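Local coordinates for protein Abbfa_003403 (Acinetobacter baumannii, PDB 4ZXH) that probably builds a peptide product as a four-domain nonribosomal peptide synthetase, with condensation, adenylation, peptidyl carrier and thioesterase domains served by a phosphopantetheine arm on the carrier, at residues A[971-979]-A[1223-1231]; A[1212-1220]-A[1231-1240]. All coordinates share one frame; numbering follows the deposited sequence.

Contact 1. Residues A[971-979]-A[1223-1231]; sequences YVAPRDPIE and AINVLPLDA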
ATOM      1  N   TYR A 971       6.994 -23.644   7.573  1.00 62.57           N
ATOM      2  CA  TYR A 971       8.430 -23.751   7.412  1.00 47.16           C
ATOM      3  C   TYR A 971       8.783 -24.466   6.112  1.00 43.22           C
ATOM      4  O   TYR A 971       8.373 -25.597   5.875  1.00 38.82           O
ATOM      5  CB  TYR A 971       9.061 -24.493   8.580  1.00 24.52           C
ATOM      6  CG  TYR A 971      10.510 -24.836   8.316  1.00 35.29           C
ATOM      7  CD1 TYR A 971      11.518 -23.878   8.473  1.00 35.51           C
ATOM      8  CD2 TYR A 971      10.879 -26.107   7.903  1.00 30.20           C
ATOM      9  CE1 TYR A 971      12.839 -24.184   8.227  1.00 30.04           C
ATOM     10  CE2 TYR A 971      12.196 -26.423   7.670  1.00 22.42           C
ATOM     11  CZ  TYR A 971      13.170 -25.460   7.832  1.00 34.33           C
ATOM     12  OH  TYR A 971      14.486 -25.764   7.571  1.00 30.24           O
ATOM     13  N   VAL A 972       9.562 -23.802   5.277  1.00 39.30           N
ATOM     14  CA  VAL A 972      10.079 -24.427   4.074  1.00 31.26           C
ATOM     15  C   VAL A 972      11.580 -24.238   4.021  1.00 22.43           C
ATOM     16  O   VAL A 972      12.063 -23.113   4.099  1.00 31.80           O
ATOM     17  CB  VAL A 972       9.429 -23.847   2.830  1.00 31.18           C
ATOM     18  CG1 VAL A 972      10.175 -24.287   1.568  1.00 22.17           C
ATOM     19  CG2 VAL A 972       7.970 -24.245   2.799  1.00 22.59           C
ATOM     20  N   ALA A 973      12.312 -25.345   3.920  1.00 29.23           N
ATOM     21  CA  ALA A 973      13.774 -25.325   3.887  1.00 32.45           C
ATOM     22  C   ALA A 973      14.264 -24.742   2.564  1.00 21.67           C
ATOM     23  O   ALA A 973      13.582 -24.869   1.564  1.00 28.96           O
ATOM     24  CB  ALA A 973      14.319 -26.721   4.095  1.00 20.76           C
ATOM     25  N   PRO A 974      15.439 -24.086   2.561  1.00 28.59           N
ATOM     26  CA  PRO A 974      16.051 -23.520   1.349  1.00 31.08           C
ATOM     27  C   PRO A 974      16.277 -24.585   0.287  1.00 21.73           C
ATOM     28  O   PRO A 974      16.513 -25.716   0.653  1.00 29.44           O
ATOM     29  CB  PRO A 974      17.378 -22.958   1.859  1.00 28.77           C
ATOM     30  CG  PRO A 974      17.644 -23.718   3.107  1.00 27.28           C
ATOM     31  CD  PRO A 974      16.300 -23.884   3.732  1.00 26.75           C
ATOM     32  N   ARG A 975      16.200 -24.247  -0.996  1.00 32.45           N
ATOM     33  CA  ARG A 975      16.148 -25.292  -2.026  1.00 30.18           C
ATOM     34  C   ARG A 975      17.339 -25.307  -2.997  1.00 29.74           C
ATOM     35  O   ARG A 975      17.574 -26.305  -3.679  1.00 39.62           O
ATOM     36  CB  ARG A 975      14.828 -25.165  -2.806  1.00 33.53           C
ATOM     37  CG  ARG A 975      13.569 -25.297  -1.910  1.00 25.36           C
ATOM     38  CD  ARG A 975      12.305 -24.697  -2.538  1.00 22.22           C
ATOM     39  NE  ARG A 975      12.425 -23.252  -2.716  1.00 29.61           N
ATOM     40  CZ  ARG A 975      11.532 -22.505  -3.359  1.00 38.28           C
ATOM     41  NH1 ARG A 975      10.449 -23.075  -3.875  1.00 38.82           N
ATOM     42  NH2 ARG A 975      11.714 -21.191  -3.477  1.00 35.28           N
ATOM     43  N   ASP A 976      18.104 -24.226  -3.052  1.00 20.26           N
ATOM     44  CA  ASP A 976      19.264 -24.194  -3.932  1.00 25.36           C
ATOM     45  C   ASP A 976      20.395 -23.422  -3.238  1.00 27.68           C
ATOM     46  O   ASP A 976      20.203 -22.944  -2.116  1.00 24.22           O
ATOM     47  CB  ASP A 976      18.867 -23.600  -5.300  1.00 31.84           C
ATOM     48  CG  ASP A 976      18.467 -22.135  -5.231  1.00 33.79           C
ATOM     49  OD1 ASP A 976      18.433 -21.562  -4.125  1.00 27.31           O
ATOM     50  OD2 ASP A 976      18.174 -21.552  -6.303  1.00 45.36           O
ATOM     51  N   PRO A 977      21.585 -23.323  -3.871  1.00 30.62           N
ATOM     52  CA  PRO A 977      22.668 -22.581  -3.200  1.00 27.88           C
ATOM     53  C   PRO A 977      22.343 -21.117  -2.798  1.00 30.95           C
ATOM     54  O   PRO A 977      22.839 -20.639  -1.782  1.00 33.13           O
ATOM     55  CB  PRO A 977      23.792 -22.616  -4.244  1.00 23.42           C
ATOM     56  CG  PRO A 977      23.602 -23.942  -4.936  1.00 24.28           C
ATOM     57  CD  PRO A 977      22.096 -24.122  -5.007  1.00 34.54           C
ATOM     58  N   ILE A 978      21.543 -20.410  -3.582  1.00 25.85           N
ATOM     59  CA  ILE A 978      21.216 -19.036  -3.236  1.00 23.93           C
ATOM     60  C   ILE A 978      20.369 -18.984  -1.965  1.00 27.11           C
ATOM     61  O   ILE A 978      20.624 -18.193  -1.059  1.00 30.50           O
ATOM     62  CB  ILE A 978      20.466 -18.334  -4.380  1.00 31.50           C
ATOM     63  CG1 ILE A 978      21.436 -17.910  -5.496  1.00 23.01           C
ATOM     64  CG2 ILE A 978      19.676 -17.153  -3.854  1.00 19.06           C
ATOM     65  CD1 ILE A 978      20.744 -17.279  -6.687  1.00 22.17           C
ATOM     66  N   GLU A 979      19.368 -19.841  -1.870  1.00 23.05           N
ATOM     67  CA  GLU A 979      18.541 -19.797  -0.677  1.00 20.88           C
ATOM     68  C   GLU A 979      19.319 -20.332   0.543  1.00 27.69           C
ATOM     69  O   GLU A 979      19.098 -19.864   1.660  1.00 29.67           O
ATOM     70  CB  GLU A 979      17.235 -20.564  -0.898  1.00 19.26           C
ATOM     71  CG  GLU A 979      16.384 -19.986  -2.028  1.00 22.00           C
ATOM     72  CD  GLU A 979      15.122 -20.778  -2.282  1.00 26.63           C
ATOM     73  OE1 GLU A 979      14.979 -21.891  -1.727  1.00 29.21           O
ATOM     74  OE2 GLU A 979      14.269 -20.287  -3.047  1.00 37.19           O
ATOM     75  N   ALA A1223       7.466 -29.868  -8.066  1.00 41.31           N
ATOM     76  CA  ALA A1223       6.145 -30.189  -7.532  1.00 31.59           C
ATOM     77  C   ALA A1223       6.171 -30.555  -6.046  1.00 33.87           C
ATOM     78  O   ALA A1223       5.146 -30.482  -5.378  1.00 35.94           O
ATOM     79  CB  ALA A1223       5.547 -31.288  -8.306  1.00 26.41           C
ATOM     80  N   ILE A1224       7.329 -30.961  -5.528  1.00 28.45           N
ATOM     81  CA  ILE A1224       7.414 -31.259  -4.106  1.00 30.75           C
ATOM     82  C   ILE A1224       8.310 -30.273  -3.383  1.00 32.51           C
ATOM     83  O   ILE A1224       8.663 -30.508  -2.237  1.00 25.49           O
ATOM     84  CB  ILE A1224       7.943 -32.682  -3.809  1.00 28.40           C
ATOM     85  CG1 ILE A1224       9.305 -32.908  -4.471  1.00 30.48           C
ATOM     86  CG2 ILE A1224       6.930 -33.725  -4.189  1.00 22.40           C
ATOM     87  CD1 ILE A1224       9.939 -34.211  -4.100  1.00 19.45           C
ATOM     88  N   ASN A1225       8.679 -29.189  -4.062  1.00 35.96           N
ATOM     89  CA  ASN A1225       9.366 -28.049  -3.444  1.00 26.24           C
ATOM     90  C   ASN A1225      10.804 -28.318  -2.993  1.00 25.00           C
ATOM     91  O   ASN A1225      11.242 -27.749  -2.003  1.00 38.88           O
ATOM     92  CB  ASN A1225       8.550 -27.560  -2.247  1.00 26.79           C
ATOM     93  CG  ASN A1225       8.409 -26.054  -2.191  1.00 31.93           C
ATOM     94  OD1 ASN A1225       8.801 -25.325  -3.115  1.00 35.27           O
ATOM     95  ND2 ASN A1225       7.808 -25.577  -1.107  1.00 36.30           N
ATOM     96  N   VAL A1226      11.533 -29.181  -3.702  1.00 21.68           N
ATOM     97  CA  VAL A1226      12.968 -29.345  -3.451  1.00 26.28           C
ATOM     98  C   VAL A1226      13.860 -28.624  -4.507  1.00 36.26           C
ATOM     99  O   VAL A1226      15.106 -28.693  -4.440  1.00 25.88           O
ATOM    100  CB  VAL A1226      13.367 -30.828  -3.390  1.00 23.64           C
ATOM    101  CG1 VAL A1226      12.531 -31.532  -2.348  1.00 29.03           C
ATOM    102  CG2 VAL A1226      13.204 -31.479  -4.741  1.00 21.93           C
ATOM    103  N   LEU A1227      13.212 -27.954  -5.463  1.00 18.13           N
ATOM    104  CA  LEU A1227      13.839 -26.955  -6.329  1.00 24.19           C
ATOM    105  C   LEU A1227      12.911 -25.743  -6.467  1.00 26.09           C
ATOM    106  O   LEU A1227      11.700 -25.886  -6.375  1.00 34.37           O
ATOM    107  CB  LEU A1227      14.154 -27.527  -7.716  1.00 19.27           C
ATOM    108  CG  LEU A1227      15.325 -28.487  -7.774  1.00 26.23           C
ATOM    109  CD1 LEU A1227      15.532 -28.999  -9.198  1.00 24.58           C
ATOM    110  CD2 LEU A1227      16.573 -27.784  -7.241  1.00 29.59           C
ATOM    111  N   PRO A1228      13.477 -24.548  -6.689  1.00 29.88           N
ATOM    112  CA  PRO A1228      12.651 -23.345  -6.853  1.00 25.25           C
ATOM    113  C   PRO A1228      11.812 -23.381  -8.127  1.00 27.42           C
ATOM    114  O   PRO A1228      12.232 -23.964  -9.128  1.00 26.09           O
ATOM    115  CB  PRO A1228      13.688 -22.210  -6.925  1.00 25.44           C
ATOM    116  CG  PRO A1228      14.895 -22.742  -6.244  1.00 22.90           C
ATOM    117  CD  PRO A1228      14.909 -24.218  -6.556  1.00 28.66           C
ATOM    118  N   LEU A1229      10.644 -22.750  -8.099  1.00 33.36           N
ATOM    119  CA  LEU A1229       9.782 -22.757  -9.269  1.00 40.86           C
ATOM    120  C   LEU A1229      10.434 -22.056 -10.450  1.00 42.98           C
ATOM    121  O   LEU A1229      10.213 -22.454 -11.586  1.00 49.49           O
ATOM    122  CB  LEU A1229       8.429 -22.128  -8.953  1.00 53.20           C
ATOM    123  CG  LEU A1229       7.365 -23.154  -8.550  1.00 67.62           C
ATOM    124  CD1 LEU A1229       7.853 -24.085  -7.419  1.00 80.72           C
ATOM    125  CD2 LEU A1229       6.078 -22.455  -8.153  1.00 62.19           C
ATOM    126  N   ASP A1230      11.262 -21.044 -10.193  1.00 37.77           N
ATOM    127  CA  ASP A1230      11.933 -20.335 -11.286  1.00 39.83           C
ATOM    128  C   ASP A1230      13.264 -20.972 -11.747  1.00 43.80           C
ATOM    129  O   ASP A1230      14.012 -20.352 -12.501  1.00 56.33           O
ATOM    130  CB  ASP A1230      12.173 -18.863 -10.910  1.00 38.17           C
ATOM    131  CG  ASP A1230      12.769 -18.693  -9.519  1.00 58.06           C
ATOM    132  OD1 ASP A1230      12.483 -19.533  -8.636  1.00 68.48           O
ATOM    133  OD2 ASP A1230      13.523 -17.715  -9.307  1.00 58.12           O
ATOM    134  N   ALA A1231      13.554 -22.199 -11.320  1.00 32.36           N
ATOM    135  CA  ALA A1231      14.718 -22.921 -11.851  1.00 34.72           C
ATOM    136  C   ALA A1231      14.443 -23.345 -13.287  1.00 35.68           C
ATOM    137  O   ALA A1231      13.369 -23.861 -13.594  1.00 38.76           O
ATOM    138  CB  ALA A1231      15.057 -24.151 -10.988  1.00 23.20           C
TER
HETATM  139  O   HOH W   1      17.705 -28.844  -3.741  1.00  5.07           O
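Arg975 and Leu1227 are the residues whose CA atoms come nearest, 5.2 Å apart, where the chain entering helix 977-990 runs up against the loop that joins helices 1210-1223 and 1233-1251. Helix 977-990 opens the helical carrier domain and the loop belongs to the thioesterase, so this is a domain interface at which two helix caps meet. Asp976 is the N-cap of the carrier helix, its OD1 accepting from Glu979 N, while Asn1225, with positive phi, is the C-prime residue of the Schellman motif that ends helix 1210-1223.

Arg975 has the largest share of the contact. Its CD lies 3.3 Å from Asn1225 O, and the bend at chi3 (-64°) beyond it turns the guanidinium over Pro1228. Pro1228 CA sits 3.7 Å above the centre of one guanidinium face. Arg975 NH1 donates to Asn1225 OD1 at 2.9 Å, a bent bond in which the amide plane stands 88° from the guanidinium plane. Along its NE/NH2 edge the guanidinium forms a side-on salt bridge with Glu979, NE to OE1 and NH2 to OE2, the latter at 2.7 Å. Glu979 OE1 takes a second donor, Arg975 N, so one carboxylate fixes both ends of the residue.

Around this pair, Val972 CG1 lies 3.8 Å from Asn1225 ND2, the two side chains crossing nearly square. Asp976 OD2 touches Pro1228 CG, but its stronger partner is Arg1045 of helix 1037-1046, whose salt bridge to Asp1230 crosses to the thioesterase, while that to Asp976 stays within the carrier. A water bridges the backbones as well, donating to Arg975 O and, at 2.7 Å, to Val1226 O.

Contact 2. Residues A[1212-1220]-A[1231-1240]; sequences QMFDHVLKE and ADPSDFRLYF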
ATOM      1  N   GLN A1212      12.869 -34.965 -22.656  1.00 59.82           N
ATOM      2  CA  GLN A1212      11.678 -35.237 -21.848  1.00 49.31           C
ATOM      3  C   GLN A1212      11.988 -35.728 -20.429  1.00 54.73           C
ATOM      4  O   GLN A1212      11.344 -35.300 -19.463  1.00 53.28           O
ATOM      5  CB  GLN A1212      10.804 -36.260 -22.552  1.00 39.67           C
ATOM      6  CG  GLN A1212      10.143 -35.717 -23.803  1.00 51.98           C
ATOM      7  CD  GLN A1212       9.460 -36.800 -24.609  1.00 58.24           C
ATOM      8  OE1 GLN A1212       9.904 -37.956 -24.629  1.00 57.10           O
ATOM      9  NE2 GLN A1212       8.361 -36.441 -25.261  1.00 62.83           N
ATOM     10  N   MET A1213      12.949 -36.648 -20.324  1.00 48.87           N
ATOM     11  CA  MET A1213      13.471 -37.111 -19.043  1.00 40.58           C
ATOM     12  C   MET A1213      13.840 -35.932 -18.110  1.00 38.58           C
ATOM     13  O   MET A1213      13.392 -35.877 -16.973  1.00 40.29           O
ATOM     14  CB  MET A1213      14.701 -38.030 -19.264  1.00 37.43           C
ATOM     15  CG  MET A1213      14.412 -39.545 -19.416  1.00 35.87           C
ATOM     16  SD  MET A1213      15.711 -40.607 -20.167  1.00 47.31           S
ATOM     17  CE  MET A1213      17.072 -40.470 -19.025  1.00 48.33           C
ATOM     18  N   PHE A1214      14.645 -34.988 -18.588  1.00 37.64           N
ATOM     19  CA  PHE A1214      15.114 -33.909 -17.722  1.00 39.97           C
ATOM     20  C   PHE A1214      13.985 -32.964 -17.376  1.00 37.81           C
ATOM     21  O   PHE A1214      13.960 -32.380 -16.294  1.00 38.99           O
ATOM     22  CB  PHE A1214      16.240 -33.106 -18.367  1.00 50.42           C
ATOM     23  CG  PHE A1214      17.499 -33.879 -18.565  1.00 65.11           C
ATOM     24  CD1 PHE A1214      17.639 -35.148 -18.055  1.00 70.51           C
ATOM     25  CD2 PHE A1214      18.553 -33.326 -19.253  1.00 79.19           C
ATOM     26  CE1 PHE A1214      18.802 -35.864 -18.246  1.00 73.33           C
ATOM     27  CE2 PHE A1214      19.720 -34.034 -19.437  1.00 84.25           C
ATOM     28  CZ  PHE A1214      19.843 -35.306 -18.931  1.00 75.87           C
ATOM     29  N   ASP A1215      13.061 -32.786 -18.307  1.00 30.88           N
ATOM     30  CA  ASP A1215      11.909 -31.958 -18.023  1.00 38.67           C
ATOM     31  C   ASP A1215      11.035 -32.653 -16.984  1.00 38.70           C
ATOM     32  O   ASP A1215      10.558 -32.010 -16.050  1.00 40.27           O
ATOM     33  CB  ASP A1215      11.113 -31.645 -19.296  1.00 50.47           C
ATOM     34  CG  ASP A1215      11.867 -30.716 -20.249  1.00 68.73           C
ATOM     35  OD1 ASP A1215      12.912 -30.144 -19.851  1.00 64.76           O
ATOM     36  OD2 ASP A1215      11.403 -30.552 -21.404  1.00 81.27           O
ATOM     37  N   HIS A1216      10.847 -33.963 -17.120  1.00 39.08           N
ATOM     38  CA  HIS A1216       9.968 -34.661 -16.195  1.00 33.24           C
ATOM     39  C   HIS A1216      10.509 -34.580 -14.770  1.00 36.06           C
ATOM     40  O   HIS A1216       9.780 -34.231 -13.842  1.00 34.43           O
ATOM     41  CB  HIS A1216       9.770 -36.114 -16.584  1.00 31.23           C
ATOM     42  CG  HIS A1216       8.869 -36.846 -15.642  1.00 45.26           C
ATOM     43  ND1 HIS A1216       7.523 -36.566 -15.541  1.00 42.37           N
ATOM     44  CD2 HIS A1216       9.124 -37.807 -14.722  1.00 42.35           C
ATOM     45  CE1 HIS A1216       6.984 -37.340 -14.615  1.00 40.61           C
ATOM     46  NE2 HIS A1216       7.932 -38.102 -14.101  1.00 37.86           N
ATOM     47  N   VAL A1217      11.790 -34.882 -14.600  1.00 35.56           N
ATOM     48  CA  VAL A1217      12.394 -34.843 -13.274  1.00 30.33           C
ATOM     49  C   VAL A1217      12.396 -33.420 -12.713  1.00 39.66           C
ATOM     50  O   VAL A1217      12.124 -33.213 -11.528  1.00 46.91           O
ATOM     51  CB  VAL A1217      13.832 -35.422 -13.292  1.00 24.04           C
ATOM     52  CG1 VAL A1217      14.463 -35.330 -11.942  1.00 22.24           C
ATOM     53  CG2 VAL A1217      13.813 -36.875 -13.756  1.00 24.85           C
ATOM     54  N   LEU A1218      12.666 -32.428 -13.555  1.00 38.73           N
ATOM     55  CA  LEU A1218      12.656 -31.052 -13.073  1.00 32.95           C
ATOM     56  C   LEU A1218      11.277 -30.705 -12.546  1.00 28.38           C
ATOM     57  O   LEU A1218      11.136 -30.224 -11.433  1.00 33.37           O
ATOM     58  CB  LEU A1218      13.057 -30.073 -14.174  1.00 30.31           C
ATOM     59  CG  LEU A1218      12.997 -28.587 -13.786  1.00 25.51           C
ATOM     60  CD1 LEU A1218      13.839 -28.320 -12.551  1.00 32.85           C
ATOM     61  CD2 LEU A1218      13.454 -27.715 -14.928  1.00 26.92           C
ATOM     62  N   LYS A1219      10.269 -30.974 -13.365  1.00 28.29           N
ATOM     63  CA  LYS A1219       8.882 -30.648 -13.060  1.00 32.82           C
ATOM     64  C   LYS A1219       8.454 -31.321 -11.755  1.00 37.36           C
ATOM     65  O   LYS A1219       7.864 -30.680 -10.878  1.00 38.64           O
ATOM     66  CB  LYS A1219       7.979 -31.072 -14.233  1.00 29.63           C
ATOM     67  CG  LYS A1219       6.569 -30.534 -14.188  1.00 38.24           C
ATOM     68  CD  LYS A1219       5.749 -30.967 -15.408  1.00 39.04           C
ATOM     69  N   GLU A1220       8.790 -32.605 -11.618  1.00 28.41           N
ATOM     70  CA  GLU A1220       8.432 -33.357 -10.428  1.00 30.59           C
ATOM     71  C   GLU A1220       9.122 -32.798  -9.189  1.00 35.19           C
ATOM     72  O   GLU A1220       8.468 -32.593  -8.156  1.00 39.17           O
ATOM     73  CB  GLU A1220       8.766 -34.841 -10.601  1.00 25.14           C
ATOM     74  CG  GLU A1220       7.745 -35.620 -11.456  1.00 27.15           C
ATOM     75  CD  GLU A1220       6.310 -35.468 -10.957  1.00 44.23           C
ATOM     76  OE1 GLU A1220       6.076 -35.497  -9.725  1.00 48.82           O
ATOM     77  OE2 GLU A1220       5.411 -35.299 -11.804  1.00 45.46           O
ATOM     78  N   ALA A1231      13.554 -22.199 -11.320  1.00 32.36           N
ATOM     79  CA  ALA A1231      14.718 -22.921 -11.851  1.00 34.72           C
ATOM     80  C   ALA A1231      14.443 -23.345 -13.287  1.00 35.68           C
ATOM     81  O   ALA A1231      13.369 -23.861 -13.594  1.00 38.76           O
ATOM     82  CB  ALA A1231      15.057 -24.151 -10.988  1.00 23.20           C
ATOM     83  N   ASP A1232      15.405 -23.141 -14.173  1.00 35.85           N
ATOM     84  CA  ASP A1232      15.176 -23.469 -15.581  1.00 38.30           C
ATOM     85  C   ASP A1232      15.896 -24.783 -15.930  1.00 39.81           C
ATOM     86  O   ASP A1232      16.593 -25.359 -15.077  1.00 31.86           O
ATOM     87  CB  ASP A1232      15.604 -22.292 -16.482  1.00 51.72           C
ATOM     88  CG  ASP A1232      17.076 -21.916 -16.339  1.00 68.66           C
ATOM     89  OD1 ASP A1232      17.912 -22.813 -16.107  1.00 71.71           O
ATOM     90  OD2 ASP A1232      17.397 -20.708 -16.464  1.00 76.80           O
ATOM     91  N   PRO A1233      15.700 -25.296 -17.158  1.00 40.12           N
ATOM     92  CA  PRO A1233      16.387 -26.553 -17.480  1.00 34.23           C
ATOM     93  C   PRO A1233      17.909 -26.484 -17.397  1.00 31.32           C
ATOM     94  O   PRO A1233      18.529 -27.491 -17.063  1.00 40.44           O
ATOM     95  CB  PRO A1233      15.945 -26.828 -18.918  1.00 31.81           C
ATOM     96  CG  PRO A1233      14.610 -26.200 -19.008  1.00 39.21           C
ATOM     97  CD  PRO A1233      14.707 -24.943 -18.189  1.00 39.53           C
ATOM     98  N   SER A1234      18.505 -25.333 -17.687  1.00 32.66           N
ATOM     99  CA  SER A1234      19.956 -25.244 -17.664  1.00 29.93           C
ATOM    100  C   SER A1234      20.447 -25.346 -16.219  1.00 38.68           C
ATOM    101  O   SER A1234      21.434 -26.026 -15.936  1.00 42.72           O
ATOM    102  CB  SER A1234      20.435 -23.954 -18.319  1.00 31.69           C
ATOM    103  OG  SER A1234      20.391 -22.899 -17.395  1.00 39.64           O
ATOM    104  N   ASP A1235      19.742 -24.679 -15.309  1.00 32.23           N
ATOM    105  CA  ASP A1235      20.009 -24.797 -13.876  1.00 34.72           C
ATOM    106  C   ASP A1235      20.009 -26.275 -13.485  1.00 30.35           C
ATOM    107  O   ASP A1235      20.880 -26.749 -12.745  1.00 26.32           O
ATOM    108  CB  ASP A1235      18.958 -24.028 -13.042  1.00 38.77           C
ATOM    109  CG  ASP A1235      19.082 -22.498 -13.162  1.00 44.67           C
ATOM    110  OD1 ASP A1235      20.216 -21.992 -13.346  1.00 49.77           O
ATOM    111  OD2 ASP A1235      18.036 -21.801 -13.069  1.00 47.77           O
ATOM    112  N   PHE A1236      19.025 -27.010 -13.988  1.00 33.41           N
ATOM    113  CA  PHE A1236      18.912 -28.418 -13.638  1.00 38.37           C
ATOM    114  C   PHE A1236      20.134 -29.205 -14.167  1.00 34.55           C
ATOM    115  O   PHE A1236      20.640 -30.089 -13.483  1.00 29.92           O
ATOM    116  CB  PHE A1236      17.587 -28.988 -14.159  1.00 35.89           C
ATOM    117  CG  PHE A1236      17.359 -30.436 -13.810  1.00 37.04           C
ATOM    118  CD1 PHE A1236      16.856 -30.796 -12.564  1.00 39.62           C
ATOM    119  CD2 PHE A1236      17.633 -31.441 -14.737  1.00 33.81           C
ATOM    120  CE1 PHE A1236      16.644 -32.136 -12.238  1.00 34.52           C
ATOM    121  CE2 PHE A1236      17.420 -32.781 -14.430  1.00 34.21           C
ATOM    122  CZ  PHE A1236      16.928 -33.128 -13.172  1.00 38.43           C
ATOM    123  N   ARG A1237      20.637 -28.850 -15.347  1.00 28.70           N
ATOM    124  CA  ARG A1237      21.842 -29.491 -15.870  1.00 31.48           C
ATOM    125  C   ARG A1237      23.064 -29.306 -14.962  1.00 36.68           C
ATOM    126  O   ARG A1237      23.837 -30.253 -14.769  1.00 32.90           O
ATOM    127  CB  ARG A1237      22.177 -28.974 -17.269  1.00 36.20           C
ATOM    128  CG  ARG A1237      21.477 -29.716 -18.381  1.00 52.50           C
ATOM    129  CD  ARG A1237      22.355 -29.781 -19.618  1.00 71.04           C
ATOM    130  NE  ARG A1237      21.746 -30.597 -20.664  1.00 85.34           N
ATOM    131  CZ  ARG A1237      21.981 -31.898 -20.825  1.00 94.72           C
ATOM    132  NH1 ARG A1237      22.805 -32.533 -19.993  1.00 90.75           N
ATOM    133  NH2 ARG A1237      21.382 -32.568 -21.810  1.00101.19           N
ATOM    134  N   LEU A1238      23.247 -28.103 -14.414  1.00 26.43           N
ATOM    135  CA  LEU A1238      24.363 -27.874 -13.507  1.00 23.81           C
ATOM    136  C   LEU A1238      24.309 -28.874 -12.358  1.00 28.22           C
ATOM    137  O   LEU A1238      25.330 -29.446 -11.975  1.00 31.90           O
ATOM    138  CB  LEU A1238      24.360 -26.444 -12.952  1.00 35.86           C
ATOM    139  CG  LEU A1238      24.563 -25.306 -13.955  1.00 39.88           C
ATOM    140  CD1 LEU A1238      24.666 -23.967 -13.265  1.00 25.66           C
ATOM    141  CD2 LEU A1238      25.796 -25.582 -14.769  1.00 44.03           C
ATOM    142  N   TYR A1239      23.114 -29.101 -11.824  1.00 21.20           N
ATOM    143  CA  TYR A1239      22.980 -29.919 -10.626  1.00 25.40           C
ATOM    144  C   TYR A1239      23.129 -31.387 -10.955  1.00 23.95           C
ATOM    145  O   TYR A1239      23.702 -32.152 -10.185  1.00 36.36           O
ATOM    146  CB  TYR A1239      21.632 -29.674  -9.929  1.00 19.56           C
ATOM    147  CG  TYR A1239      21.394 -28.221  -9.569  1.00 30.31           C
ATOM    148  CD1 TYR A1239      22.465 -27.344  -9.374  1.00 24.12           C
ATOM    149  CD2 TYR A1239      20.098 -27.718  -9.430  1.00 34.76           C
ATOM    150  CE1 TYR A1239      22.251 -26.007  -9.052  1.00 31.85           C
ATOM    151  CE2 TYR A1239      19.874 -26.387  -9.110  1.00 38.89           C
ATOM    152  CZ  TYR A1239      20.956 -25.534  -8.920  1.00 37.82           C
ATOM    153  OH  TYR A1239      20.742 -24.210  -8.607  1.00 33.42           O
ATOM    154  N   PHE A1240      22.602 -31.789 -12.099  1.00 29.97           N
ATOM    155  CA  PHE A1240      22.717 -33.175 -12.511  1.00 31.08           C
ATOM    156  C   PHE A1240      24.169 -33.465 -12.889  1.00 32.54           C
ATOM    157  O   PHE A1240      24.731 -34.459 -12.442  1.00 35.48           O
ATOM    158  CB  PHE A1240      21.767 -33.486 -13.674  1.00 26.87           C
ATOM    159  CG  PHE A1240      21.674 -34.948 -13.998  1.00 28.93           C
ATOM    160  CD1 PHE A1240      21.619 -35.887 -12.982  1.00 27.91           C
ATOM    161  CD2 PHE A1240      21.630 -35.385 -15.311  1.00 24.30           C
ATOM    162  CE1 PHE A1240      21.539 -37.236 -13.268  1.00 26.76           C
ATOM    163  CE2 PHE A1240      21.544 -36.721 -15.607  1.00 24.82           C
ATOM    164  CZ  PHE A1240      21.497 -37.656 -14.580  1.00 31.56           C
TER
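Phe1236 presents one ring face to helix 1212-1220, and both Phe1214 O and Leu1218 CB lie over it, each away from the ring centre. Leu1218 adds CD1, 3.9 Å from Phe1236 CD1, as the two side chains run antiparallel alongside one another. Val1217 approaches obliquely, with CG1 3.5 Å from Phe1236 CZ. Phe1236 reaches this place because its CG is anti to the backbone N (chi1 -178°), which carries the ring across toward the other helix.

Phe1214 extends the interface toward solvent. The edge of Phe1240 meets its face in an offset edge-to-face pair, centroids 5.6 Å apart and planes at 71°. At the Phe1214 edge the Arg1237 guanidinium stands nearly upright to the ring and lays its own face over CE2, so here the aromatic edge rather than its pi cloud meets the charge.

Near the start of the second helix, Leu1218 CD2 packs 3.9 Å from Asp1232 O, and Pro1233 lies beside it. That start is fixed by a capping box: Asp1232 OD1 accepts from Asp1235 N at 2.7 Å, and Asp1235 OD2 accepts from Asp1232 N in return. Farther out, Phe1186 of helix 1179-1191 meets the rings of both Phe1236 and Phe1240, and Leu1183 touches Phe1214 and Phe1240. The short helical segments cross at 92° with axes 10.3 Å apart, a near-perpendicular pair within the helical insertion between strands 1157-1163 and 1262-1267, consistent with the lid of an alpha/beta-hydrolase thioesterase.

In the fold
Going along the chain from the N terminus, 971-979 comes first, at the start of the carrier domain's helix 977-990. Contact 1 then closes a long loop of 243 residues that takes in the rest of the carrier and much of the thioesterase before returning at 1223-1231. Contact 2 closes a short one, of ten residues, folding helix 1233-1251 back across helix 1210-1223. The loops cross, since 1212-1220 precedes 1223-1231 and 1231-1240 follows it, and Ala1231 belongs to both contacts. Leu1227 CD1 packs against Leu1218 and Phe1236, joining the two contacts, while Tyr1239 OH touches Asp976 and Pro977, bringing the carrier directly onto the thioesterase helix pair.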